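Local coordinates for protein CobC (Shigella flexneri 2a, PDB 6NRU) that probably removes the 5'-phosphate from adenosylcobalamin 5'-phosphate and from alpha-ribazole 5'-phosphate, as a histidine phosphatase acting in the assembly of the cobalamin nucleotide loop, at residues Y22-A26 with L82-F86; S56-A61 with I149-Q153; N111-H115 with A168-W172. All coordinates share one frame; numbering follows the deposited sequence.

How the contacts relate
Contacts 1 and 2 lie side by side at the active site, their centres about 9 Å apart, whereas contact 3 is a surface contact about 16 Å from the centre of the chain. Contact 2 is the buried one, joining strand 146-151 to the start of helix 59-69 through hydrogen bonds and a histidine. Contact 1 joins two loops, partly buried, by a histidine ring and backbone carbonyls. Bonds from Arg60 to Gly24 and from Glu57 to Asn83 tie it to contact 2. Contact 3 joins two loops through tryptophans and one water, with no direct hydrogen bond, and meets contact 2 where Gln153 packs on Trp172.

Contact 1 (Y22-A26 with L82-F86); sequences YSGHA and LNEMF
The backbone oxygen of Glu84 receives His25 NE2 at 2.7 Å, near the plane of the imidazole, but the N-H is turned well off the line and the bond is weak. This contact joins two loops of the histidine phosphatase fold beside its catalytic pocket. Loop segment 22-26 runs between helices 15-18 and 32-44; loop segment 82-86 carries Glu84, probably the proton donor/acceptor. The His25 ring also packs against Phe86, the two side chains crossing at about a right angle. Phe86 CB sits over one face of the imidazole, 3.8 Å from its centroid, a CH-pi contact. Beyond it the benzene ring turns its edge toward the same imidazole, the two planes 57° apart in an edge-to-face pair. Gly24 CA makes a CA-H...O contact with Met85 O at 3.2 Å, and the positive phi of this glycine fits the second position of the type II' turn from Ser23 to Ala26. Gly24 O faces Glu84 CB and is itself hydrogen-bonded by Arg60 NH1, so this carbonyl links the turn to the arginine of the pocket. The Glu84 chain leaves with CG anti to its backbone N (chi1 -176°) and packs CG on Gly24 CA. It then bends at chi2, which brings the carboxylate back over its own backbone, where Glu84 OE1 takes the N-H of Met85 N at 2.8 Å on its anti side, 17° out of the carboxylate plane.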
ATOM      1  N   TYR A  22      -0.753  -9.015  12.804  1.00 46.22           N
ATOM      2  CA  TYR A  22      -0.240  -7.712  12.410  1.00 44.88           C
ATOM      3  C   TYR A  22       1.036  -7.905  11.605  1.00 44.33           C
ATOM      4  O   TYR A  22       1.927  -8.660  12.010  1.00 45.19           O
ATOM      5  CB  TYR A  22       0.026  -6.854  13.644  1.00 45.01           C
ATOM      6  CG  TYR A  22      -1.232  -6.309  14.276  1.00 46.29           C
ATOM      7  CD1 TYR A  22      -1.712  -5.052  13.932  1.00 46.82           C
ATOM      8  CD2 TYR A  22      -1.946  -7.053  15.209  1.00 46.83           C
ATOM      9  CE1 TYR A  22      -2.861  -4.547  14.503  1.00 48.57           C
ATOM     10  CE2 TYR A  22      -3.099  -6.556  15.787  1.00 48.12           C
ATOM     11  CZ  TYR A  22      -3.552  -5.302  15.430  1.00 49.54           C
ATOM     12  OH  TYR A  22      -4.700  -4.798  15.997  1.00 51.93           O
ATOM     13  N   SER A  23       1.123  -7.238  10.455  1.00 44.19           N
ATOM     14  CA  SER A  23       2.245  -7.461   9.548  1.00 45.88           C
ATOM     15  C   SER A  23       3.373  -6.463   9.798  1.00 48.56           C
ATOM     16  O   SER A  23       4.466  -6.844  10.233  1.00 51.35           O
ATOM     17  CB  SER A  23       1.766  -7.387   8.097  1.00 44.61           C
ATOM     18  OG  SER A  23       2.554  -8.223   7.271  1.00 44.17           O
ATOM     19  N   GLY A  24       3.120  -5.186   9.527  1.00 47.01           N
ATOM     20  CA  GLY A  24       4.140  -4.180   9.762  1.00 45.44           C
ATOM     21  C   GLY A  24       5.336  -4.377   8.855  1.00 42.50           C
ATOM     22  O   GLY A  24       5.213  -4.772   7.691  1.00 41.37           O
ATOM     23  N   HIS A  25       6.518  -4.103   9.398  1.00 38.98           N
ATOM     24  CA  HIS A  25       7.749  -4.221   8.634  1.00 38.18           C
ATOM     25  C   HIS A  25       8.290  -5.643   8.591  1.00 39.63           C
ATOM     26  O   HIS A  25       9.284  -5.885   7.898  1.00 39.86           O
ATOM     27  CB  HIS A  25       8.806  -3.280   9.216  1.00 38.86           C
ATOM     28  CG  HIS A  25       8.599  -1.843   8.852  1.00 37.33           C
ATOM     29  ND1 HIS A  25       9.633  -0.932   8.797  1.00 37.14           N
ATOM     30  CD2 HIS A  25       7.478  -1.160   8.521  1.00 36.54           C
ATOM     31  CE1 HIS A  25       9.156   0.249   8.447  1.00 36.91           C
ATOM     32  NE2 HIS A  25       7.851   0.138   8.275  1.00 36.13           N
ATOM     33  N   ALA A  26       7.663  -6.582   9.295  1.00 40.90           N
ATOM     34  CA  ALA A  26       8.189  -7.937   9.370  1.00 40.86           C
ATOM     35  C   ALA A  26       8.172  -8.597   7.992  1.00 42.61           C
ATOM     36  O   ALA A  26       7.243  -8.378   7.210  1.00 41.18           O
ATOM     37  CB  ALA A  26       7.377  -8.770  10.359  1.00 38.94           C
ATOM     38  N   LEU A  82       6.559   4.601   1.148  1.00 44.84           N
ATOM     39  CA  LEU A  82       5.521   3.646   0.777  1.00 43.19           C
ATOM     40  C   LEU A  82       5.475   2.432   1.693  1.00 43.72           C
ATOM     41  O   LEU A  82       4.643   1.544   1.472  1.00 42.89           O
ATOM     42  CB  LEU A  82       5.724   3.186  -0.671  1.00 41.88           C
ATOM     43  CG  LEU A  82       5.477   4.233  -1.761  1.00 41.16           C
ATOM     44  CD1 LEU A  82       5.882   3.715  -3.131  1.00 33.56           C
ATOM     45  CD2 LEU A  82       4.021   4.669  -1.763  1.00 41.74           C
ATOM     46  N   ASN A  83       6.333   2.372   2.708  1.00 52.48           N
ATOM     47  CA  ASN A  83       6.383   1.219   3.592  1.00 53.49           C
ATOM     48  C   ASN A  83       5.125   1.112   4.442  1.00 54.42           C
ATOM     49  O   ASN A  83       4.462   2.107   4.745  1.00 55.34           O
ATOM     50  CB  ASN A  83       7.595   1.301   4.518  1.00 54.03           C
ATOM     51  CG  ASN A  83       8.890   1.056   3.797  1.00 55.81           C
ATOM     52  OD1 ASN A  83       8.897   0.623   2.646  1.00 56.98           O
ATOM     53  ND2 ASN A  83      10.002   1.327   4.469  1.00 56.49           N
ATOM     54  N   GLU A  84       4.812  -0.118   4.837  1.00 55.52           N
ATOM     55  CA  GLU A  84       3.776  -0.346   5.831  1.00 57.53           C
ATOM     56  C   GLU A  84       4.143   0.360   7.131  1.00 58.66           C
ATOM     57  O   GLU A  84       5.315   0.633   7.407  1.00 58.31           O
ATOM     58  CB  GLU A  84       3.599  -1.851   6.063  1.00 58.30           C
ATOM     59  CG  GLU A  84       2.477  -2.248   7.015  1.00 60.63           C
ATOM     60  CD  GLU A  84       1.128  -1.690   6.604  1.00 65.03           C
ATOM     61  OE1 GLU A  84       0.783  -0.571   7.038  1.00 66.69           O
ATOM     62  OE2 GLU A  84       0.411  -2.374   5.846  1.00 67.34           O
HETATM   63  N   MSE A  85       3.123   0.686   7.919  1.00 60.00           N
HETATM   64  CA  MSE A  85       3.331   1.233   9.248  1.00 60.95           C
HETATM   65  C   MSE A  85       4.173   0.271  10.074  1.00 58.09           C
HETATM   66  O   MSE A  85       4.010  -0.944   9.970  1.00 57.90           O
HETATM   67  CB  MSE A  85       1.991   1.487   9.932  1.00 66.41           C
HETATM   68  CG  MSE A  85       2.025   2.564  10.993  1.00 71.79           C
HETATM   69 SE   MSE A  85       0.246   2.917  11.711  0.93 79.13          SE
HETATM   70  CE  MSE A  85       0.310   1.734  13.257  1.00 79.21           C
ATOM     71  N   PHE A  86       5.080   0.808  10.885  1.00 56.22           N
ATOM     72  CA  PHE A  86       5.935  -0.009  11.740  1.00 54.85           C
ATOM     73  C   PHE A  86       5.235  -0.225  13.080  1.00 54.58           C
ATOM     74  O   PHE A  86       5.091   0.712  13.872  1.00 54.62           O
ATOM     75  CB  PHE A  86       7.299   0.648  11.928  1.00 54.30           C
ATOM     76  CG  PHE A  86       8.193  -0.089  12.877  1.00 53.90           C
ATOM     77  CD1 PHE A  86       8.545  -1.407  12.633  1.00 53.39           C
ATOM     78  CD2 PHE A  86       8.678   0.528  14.016  1.00 53.25           C
ATOM     79  CE1 PHE A  86       9.364  -2.092  13.504  1.00 52.09           C
ATOM     80  CE2 PHE A  86       9.500  -0.154  14.891  1.00 52.36           C
ATOM     81  CZ  PHE A  86       9.842  -1.465  14.635  1.00 51.69           C
TER

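Contact 2 (S56-A61 with I149-Q153); sequences SELERA and IVSHQ. With SO4 (sulfate ion), chain N.
The Arg60 guanidinium lies across the rim of the His152 ring, with His152 CE1 3.4 Å above the guanidinium plane and the two planes 75° apart. The imidazole thus presents its edge to the flat group; Arg60 NH2 is close to His152 ND1, but the angle is too poor for a hydrogen bond. Arg60 NH2 instead hydrogen-bonds O4 of a sulfate at 3.3 Å, while NH1 is held by Gly24 O. Arg60 starts from the crowded position between backbone N and carbonyl carbon (chi1 67°), and bends at chi2 and chi3 carry its end back toward the histidine. At the neighbouring ring atom, His152 NE2 pairs with Ser56 OG at 3.0 Å, near the ring plane, where either atom could be the donor. Leu58 CD1 touches His152 CE1 obliquely at 3.6 Å. In this histidine phosphatase pocket His152 also meets the ring of His11, probably the phosphohistidine, and Arg10 and Asn17 bind the same sulfate, which is consistent with a site for the substrate phosphate. The backbones meet as well: Ser56 N gives a hydrogen bond of 3.1 Å to Val150 O, and so couples the end of strand 146-151 to the residue after strand 52-55. Val150 CG1 packs against Ala61 O at 3.3 Å and, more loosely, against Ala61 CB.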
ATOM      1  N   SER A  56       7.403  -0.101  -2.238  1.00 41.33           N
ATOM      2  CA  SER A  56       7.832  -0.042  -0.851  1.00 41.72           C
ATOM      3  C   SER A  56       9.067  -0.915  -0.647  1.00 42.30           C
ATOM      4  O   SER A  56       9.390  -1.783  -1.463  1.00 41.94           O
ATOM      5  CB  SER A  56       6.705  -0.481   0.083  1.00 41.00           C
ATOM      6  OG  SER A  56       6.858  -1.832   0.471  1.00 40.96           O
ATOM      7  N   GLU A  57       9.767  -0.668   0.464  1.00 44.05           N
ATOM      8  CA  GLU A  57      10.978  -1.430   0.761  1.00 45.38           C
ATOM      9  C   GLU A  57      10.667  -2.881   1.101  1.00 46.47           C
ATOM     10  O   GLU A  57      11.482  -3.768   0.818  1.00 48.05           O
ATOM     11  CB  GLU A  57      11.740  -0.792   1.922  1.00 45.74           C
ATOM     12  CG  GLU A  57      12.174   0.639   1.703  1.00 47.58           C
ATOM     13  CD  GLU A  57      12.993   1.169   2.862  1.00 50.65           C
ATOM     14  OE1 GLU A  57      12.781   0.710   4.005  1.00 51.51           O
ATOM     15  OE2 GLU A  57      13.857   2.038   2.630  1.00 52.62           O
ATOM     16  N   LEU A  58       9.510  -3.139   1.712  1.00 44.70           N
ATOM     17  CA  LEU A  58       9.213  -4.467   2.230  1.00 44.40           C
ATOM     18  C   LEU A  58       9.125  -5.480   1.096  1.00 47.15           C
ATOM     19  O   LEU A  58       8.529  -5.217   0.048  1.00 46.70           O
ATOM     20  CB  LEU A  58       7.915  -4.437   3.033  1.00 41.34           C
ATOM     21  CG  LEU A  58       7.870  -3.362   4.123  1.00 38.21           C
ATOM     22  CD1 LEU A  58       6.619  -3.507   4.957  1.00 37.78           C
ATOM     23  CD2 LEU A  58       9.106  -3.436   5.003  1.00 37.59           C
ATOM     24  N   GLU A  59       9.729  -6.651   1.318  1.00 62.77           N
ATOM     25  CA  GLU A  59       9.951  -7.589   0.222  1.00 62.56           C
ATOM     26  C   GLU A  59       8.649  -8.154  -0.327  1.00 60.67           C
ATOM     27  O   GLU A  59       8.591  -8.524  -1.505  1.00 59.97           O
ATOM     28  CB  GLU A  59      10.877  -8.716   0.675  1.00 64.77           C
ATOM     29  CG  GLU A  59      11.784  -9.225  -0.431  1.00 66.14           C
ATOM     30  CD  GLU A  59      12.717  -8.150  -0.949  1.00 67.38           C
ATOM     31  OE1 GLU A  59      13.027  -8.167  -2.159  1.00 68.08           O
ATOM     32  OE2 GLU A  59      13.143  -7.292  -0.146  1.00 68.54           O
ATOM     33  N   ARG A  60       7.596  -8.228   0.491  1.00 60.46           N
ATOM     34  CA  ARG A  60       6.317  -8.697  -0.031  1.00 60.90           C
ATOM     35  C   ARG A  60       5.803  -7.782  -1.134  1.00 59.31           C
ATOM     36  O   ARG A  60       5.130  -8.245  -2.062  1.00 59.83           O
ATOM     37  CB  ARG A  60       5.287  -8.816   1.096  1.00 62.41           C
ATOM     38  CG  ARG A  60       4.860  -7.499   1.721  1.00 61.12           C
ATOM     39  CD  ARG A  60       4.733  -7.642   3.225  1.00 63.38           C
ATOM     40  NE  ARG A  60       3.623  -6.866   3.767  1.00 63.01           N
ATOM     41  CZ  ARG A  60       3.659  -6.231   4.934  1.00 63.58           C
ATOM     42  NH1 ARG A  60       4.756  -6.278   5.680  1.00 64.42           N
ATOM     43  NH2 ARG A  60       2.602  -5.549   5.356  1.00 63.87           N
ATOM     44  N   ALA A  61       6.125  -6.486  -1.059  1.00 56.98           N
ATOM     45  CA  ALA A  61       5.765  -5.560  -2.124  1.00 52.70           C
ATOM     46  C   ALA A  61       6.695  -5.708  -3.321  1.00 51.56           C
ATOM     47  O   ALA A  61       6.248  -5.646  -4.471  1.00 51.67           O
ATOM     48  CB  ALA A  61       5.789  -4.126  -1.602  1.00 50.96           C
ATOM     49  N   ILE A 149       2.362   2.028  -8.601  1.00 34.20           N
ATOM     50  CA  ILE A 149       2.726   2.071  -7.190  1.00 32.58           C
ATOM     51  C   ILE A 149       2.373   0.730  -6.563  1.00 32.95           C
ATOM     52  O   ILE A 149       1.203   0.326  -6.564  1.00 32.91           O
ATOM     53  CB  ILE A 149       2.023   3.220  -6.455  1.00 30.61           C
ATOM     54  CG1 ILE A 149       2.469   4.563  -7.030  1.00 31.31           C
ATOM     55  CG2 ILE A 149       2.304   3.145  -4.960  1.00 24.22           C
ATOM     56  CD1 ILE A 149       1.964   5.752  -6.249  1.00 30.98           C
ATOM     57  N   VAL A 150       3.380   0.045  -6.028  1.00 34.14           N
ATOM     58  CA  VAL A 150       3.203  -1.228  -5.338  1.00 33.97           C
ATOM     59  C   VAL A 150       3.445  -0.974  -3.857  1.00 34.72           C
ATOM     60  O   VAL A 150       4.574  -0.680  -3.442  1.00 37.00           O
ATOM     61  CB  VAL A 150       4.148  -2.312  -5.876  1.00 35.15           C
ATOM     62  CG1 VAL A 150       3.800  -3.663  -5.273  1.00 35.21           C
ATOM     63  CG2 VAL A 150       4.092  -2.364  -7.399  1.00 35.68           C
ATOM     64  N   SER A 151       2.389  -1.089  -3.053  1.00 33.77           N
ATOM     65  CA  SER A 151       2.491  -0.764  -1.638  1.00 33.01           C
ATOM     66  C   SER A 151       1.539  -1.610  -0.800  1.00 34.22           C
ATOM     67  O   SER A 151       1.311  -2.787  -1.104  1.00 36.75           O
ATOM     68  CB  SER A 151       2.218   0.725  -1.412  1.00 30.65           C
ATOM     69  OG  SER A 151       2.610   1.124  -0.111  1.00 31.17           O
ATOM     70  N   HIS A 152       0.974  -1.013   0.247  1.00 32.39           N
ATOM     71  CA  HIS A 152       0.199  -1.727   1.249  1.00 31.28           C
ATOM     72  C   HIS A 152      -1.167  -1.079   1.413  1.00 30.60           C
ATOM     73  O   HIS A 152      -1.441   0.002   0.886  1.00 28.66           O
ATOM     74  CB  HIS A 152       0.941  -1.760   2.590  1.00 31.24           C
ATOM     75  CG  HIS A 152       2.363  -2.209   2.474  1.00 30.55           C
ATOM     76  ND1 HIS A 152       2.744  -3.521   2.647  1.00 31.77           N
ATOM     77  CD2 HIS A 152       3.494  -1.524   2.185  1.00 30.71           C
ATOM     78  CE1 HIS A 152       4.050  -3.625   2.477  1.00 32.63           C
ATOM     79  NE2 HIS A 152       4.530  -2.426   2.195  1.00 31.95           N
ATOM     80  N   GLN A 153      -2.024  -1.762   2.173  1.00 38.18           N
ATOM     81  CA  GLN A 153      -3.412  -1.332   2.318  1.00 40.73           C
ATOM     82  C   GLN A 153      -3.505   0.032   2.996  1.00 40.42           C
ATOM     83  O   GLN A 153      -4.233   0.918   2.534  1.00 36.81           O
ATOM     84  CB  GLN A 153      -4.194  -2.385   3.105  1.00 45.14           C
ATOM     85  CG  GLN A 153      -5.664  -2.469   2.745  1.00 49.23           C
ATOM     86  CD  GLN A 153      -6.427  -1.235   3.167  1.00 53.74           C
ATOM     87  OE1 GLN A 153      -7.225  -0.693   2.403  1.00 54.16           O
ATOM     88  NE2 GLN A 153      -6.177  -0.775   4.391  1.00 56.58           N
TER
HETATM   89  S   SO4 N 302      -1.810  -6.138   5.438  1.00116.97           S
HETATM   90  O1  SO4 N 302      -1.802  -4.942   6.275  1.00116.75           O
HETATM   91  O2  SO4 N 302      -2.079  -7.309   6.268  1.00116.81           O
HETATM   92  O3  SO4 N 302      -2.847  -6.014   4.419  1.00117.00           O
HETATM   93  O4  SO4 N 302      -0.512  -6.291   4.785  1.00117.17           O

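Contact 3 (N111-H115 with A168-W172)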
ATOM      1  N   ASN A 111      -8.782   1.818  21.076  1.00 87.87           N
ATOM      2  CA  ASN A 111      -9.737   2.875  21.380  1.00 91.96           C
ATOM      3  C   ASN A 111      -9.346   4.231  20.801  1.00 89.62           C
ATOM      4  O   ASN A 111     -10.164   5.156  20.831  1.00 93.03           O
ATOM      5  CB  ASN A 111      -9.919   3.005  22.899  1.00 95.82           C
ATOM      6  CG  ASN A 111     -10.545   1.767  23.524  1.00100.16           C
ATOM      7  OD1 ASN A 111     -11.077   0.902  22.827  1.00102.28           O
ATOM      8  ND2 ASN A 111     -10.485   1.681  24.847  1.00101.57           N
ATOM      9  N   ASP A 112      -8.131   4.373  20.269  1.00 81.12           N
ATOM     10  CA  ASP A 112      -7.651   5.644  19.737  1.00 76.40           C
ATOM     11  C   ASP A 112      -6.527   5.342  18.744  1.00 67.28           C
ATOM     12  O   ASP A 112      -5.365   5.678  18.955  1.00 64.08           O
ATOM     13  CB  ASP A 112      -7.169   6.581  20.848  1.00 79.25           C
ATOM     14  CG  ASP A 112      -6.910   7.992  20.352  1.00 80.61           C
ATOM     15  OD1 ASP A 112      -7.238   8.290  19.181  1.00 80.95           O
ATOM     16  OD2 ASP A 112      -6.373   8.805  21.136  1.00 80.50           O
ATOM     17  N   TRP A 113      -6.893   4.706  17.627  1.00 63.55           N
ATOM     18  CA  TRP A 113      -5.907   4.285  16.638  1.00 58.94           C
ATOM     19  C   TRP A 113      -5.204   5.457  15.966  1.00 56.77           C
ATOM     20  O   TRP A 113      -4.135   5.267  15.378  1.00 55.22           O
ATOM     21  CB  TRP A 113      -6.574   3.417  15.568  1.00 58.77           C
ATOM     22  CG  TRP A 113      -7.510   4.189  14.702  1.00 60.84           C
ATOM     23  CD1 TRP A 113      -8.836   4.415  14.927  1.00 64.29           C
ATOM     24  CD2 TRP A 113      -7.189   4.863  13.481  1.00 61.14           C
ATOM     25  NE1 TRP A 113      -9.363   5.180  13.914  1.00 66.32           N
ATOM     26  CE2 TRP A 113      -8.370   5.469  13.014  1.00 64.10           C
ATOM     27  CE3 TRP A 113      -6.016   5.010  12.735  1.00 59.70           C
ATOM     28  CZ2 TRP A 113      -8.414   6.208  11.834  1.00 64.08           C
ATOM     29  CZ3 TRP A 113      -6.063   5.744  11.564  1.00 60.63           C
ATOM     30  CH2 TRP A 113      -7.252   6.334  11.125  1.00 56.95           C
ATOM     31  N   GLN A 114      -5.772   6.657  16.035  1.00 57.36           N
ATOM     32  CA  GLN A 114      -5.198   7.779  15.309  1.00 57.54           C
ATOM     33  C   GLN A 114      -4.046   8.442  16.046  1.00 57.38           C
ATOM     34  O   GLN A 114      -3.245   9.133  15.409  1.00 58.35           O
ATOM     35  CB  GLN A 114      -6.271   8.823  15.019  1.00 61.38           C
ATOM     36  CG  GLN A 114      -6.096   9.501  13.684  1.00 62.51           C
ATOM     37  CD  GLN A 114      -7.412   9.941  13.101  1.00 64.98           C
ATOM     38  OE1 GLN A 114      -8.475   9.633  13.640  1.00 61.54           O
ATOM     39  NE2 GLN A 114      -7.355  10.666  11.991  1.00 59.97           N
ATOM     40  N   HIS A 115      -4.026   8.304  17.366  1.00 56.86           N
ATOM     41  CA  HIS A 115      -2.993   8.904  18.188  1.00 55.50           C
ATOM     42  C   HIS A 115      -2.145   8.005  19.076  1.00 54.67           C
ATOM     43  O   HIS A 115      -1.069   8.389  19.478  1.00 53.56           O
ATOM     44  CB  HIS A 115      -3.604  10.016  19.019  1.00 57.03           C
ATOM     45  CG  HIS A 115      -4.344  11.027  18.211  1.00 56.88           C
ATOM     46  ND1 HIS A 115      -5.693  10.942  17.971  1.00 57.80           N
ATOM     47  CD2 HIS A 115      -3.920  12.146  17.591  1.00 56.79           C
ATOM     48  CE1 HIS A 115      -6.066  11.962  17.231  1.00 60.26           C
ATOM     49  NE2 HIS A 115      -5.011  12.712  16.993  1.00 59.00           N
ATOM     50  N   ALA A 168      -7.077  12.369   7.073  1.00 45.59           N
ATOM     51  CA  ALA A 168      -6.451  11.055   7.141  1.00 48.05           C
ATOM     52  C   ALA A 168      -7.392  10.004   7.714  1.00 50.37           C
ATOM     53  O   ALA A 168      -7.252   8.816   7.406  1.00 52.26           O
ATOM     54  CB  ALA A 168      -5.170  11.129   7.969  1.00 50.91           C
ATOM     55  N   GLU A 169      -8.360  10.420   8.535  1.00 50.99           N
ATOM     56  CA  GLU A 169      -9.251   9.463   9.185  1.00 52.30           C
ATOM     57  C   GLU A 169     -10.124   8.730   8.173  1.00 53.06           C
ATOM     58  O   GLU A 169     -10.414   7.539   8.338  1.00 53.23           O
ATOM     59  CB  GLU A 169     -10.121  10.178  10.219  1.00 53.82           C
ATOM     60  CG  GLU A 169     -11.315   9.367  10.697  1.00 56.93           C
ATOM     61  CD  GLU A 169     -12.058  10.030  11.841  1.00 62.04           C
ATOM     62  OE1 GLU A 169     -12.136  11.277  11.864  1.00 63.65           O
ATOM     63  OE2 GLU A 169     -12.568   9.302  12.720  1.00 64.43           O
ATOM     64  N   SER A 170     -10.550   9.421   7.118  1.00 53.95           N
ATOM     65  CA  SER A 170     -11.452   8.850   6.126  1.00 54.71           C
ATOM     66  C   SER A 170     -10.744   7.956   5.113  1.00 56.79           C
ATOM     67  O   SER A 170     -11.289   7.720   4.029  1.00 58.14           O
ATOM     68  CB  SER A 170     -12.204   9.967   5.402  1.00 53.33           C
ATOM     69  OG  SER A 170     -11.299  10.855   4.777  1.00 51.86           O
HETATM   70  N   MSE A 171      -9.554   7.457   5.433  1.00 57.12           N
HETATM   71  CA  MSE A 171      -8.862   6.512   4.567  1.00 55.71           C
HETATM   72  C   MSE A 171      -9.630   5.205   4.480  1.00 54.46           C
HETATM   73  O   MSE A 171      -9.459   4.435   3.538  1.00 55.07           O
HETATM   74  CB  MSE A 171      -7.451   6.243   5.082  1.00 57.84           C
HETATM   75  CG  MSE A 171      -7.420   5.739   6.510  1.00 62.30           C
HETATM   76 SE   MSE A 171      -5.617   5.368   7.131  0.78 67.36          SE
HETATM   77  CE  MSE A 171      -5.372   3.578   6.392  1.00 66.70           C
ATOM     78  N   TRP A 172     -10.479   4.960   5.475  1.00 53.74           N
ATOM     79  CA  TRP A 172     -11.196   3.698   5.589  1.00 53.73           C
ATOM     80  C   TRP A 172     -12.443   3.633   4.722  1.00 51.60           C
ATOM     81  O   TRP A 172     -13.142   2.614   4.751  1.00 51.32           O
ATOM     82  CB  TRP A 172     -11.559   3.444   7.051  1.00 57.06           C
ATOM     83  CG  TRP A 172     -10.357   3.426   7.929  1.00 59.72           C
ATOM     84  CD1 TRP A 172      -9.971   4.390   8.811  1.00 61.41           C
ATOM     85  CD2 TRP A 172      -9.361   2.397   7.996  1.00 60.54           C
ATOM     86  NE1 TRP A 172      -8.802   4.022   9.432  1.00 62.77           N
ATOM     87  CE2 TRP A 172      -8.407   2.802   8.948  1.00 61.77           C
ATOM     88  CE3 TRP A 172      -9.187   1.171   7.346  1.00 60.85           C
ATOM     89  CZ2 TRP A 172      -7.296   2.026   9.268  1.00 62.83           C
ATOM     90  CZ3 TRP A 172      -8.084   0.403   7.664  1.00 61.79           C
ATOM     91  CH2 TRP A 172      -7.153   0.832   8.616  1.00 62.86           C
TER
HETATM   92  O   HOH W   1     -11.846   6.871  12.874  1.00 49.86           O
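The Trp113 indole is covered on one face by Trp172 NE1, 3.1 Å above its plane and displaced from the ring centre, and on the opposite face by Gln114 CB, above the middle of the ring. Glu169 CA and Ala168 O stand at its edge by CH2, and a water lies in the ring plane at NE1. The contact bridges two surface loops of the histidine phosphatase fold, one between helices 103-111 and 124-136, the other between helix 153-163 and strand 181-187. The tryptophans form an offset edge-to-face pair, planes 83° apart: the NE1 and CD1 edge of Trp172 meets Trp113 CZ2 and CH2, with Trp172 NE1 3.3 Å from Trp113 CH2. Trp113 is turned to its neighbour by a chi1 of 69°, which places CG between backbone N and carbonyl carbon. The selenium of Met171, a selenomethionine, makes a Met-aromatic contact obliquely, 4.4 Å from Trp113 CH2. Phe124, from helix 124-136, adds an edge-to-face partner to Trp113 and also touches Met171. Alongside, the Gln114 side chain crosses that of Glu169 at about a right angle, Gln114 NE2 3.3 Å from Glu169 CB, without a hydrogen bond. The extended Glu169 chain carries its carboxylate out beside the indole, where the bridging water accepts from Trp113 NE1 at 3.2 Å and donates to Glu169 OE2 at 2.5 Å.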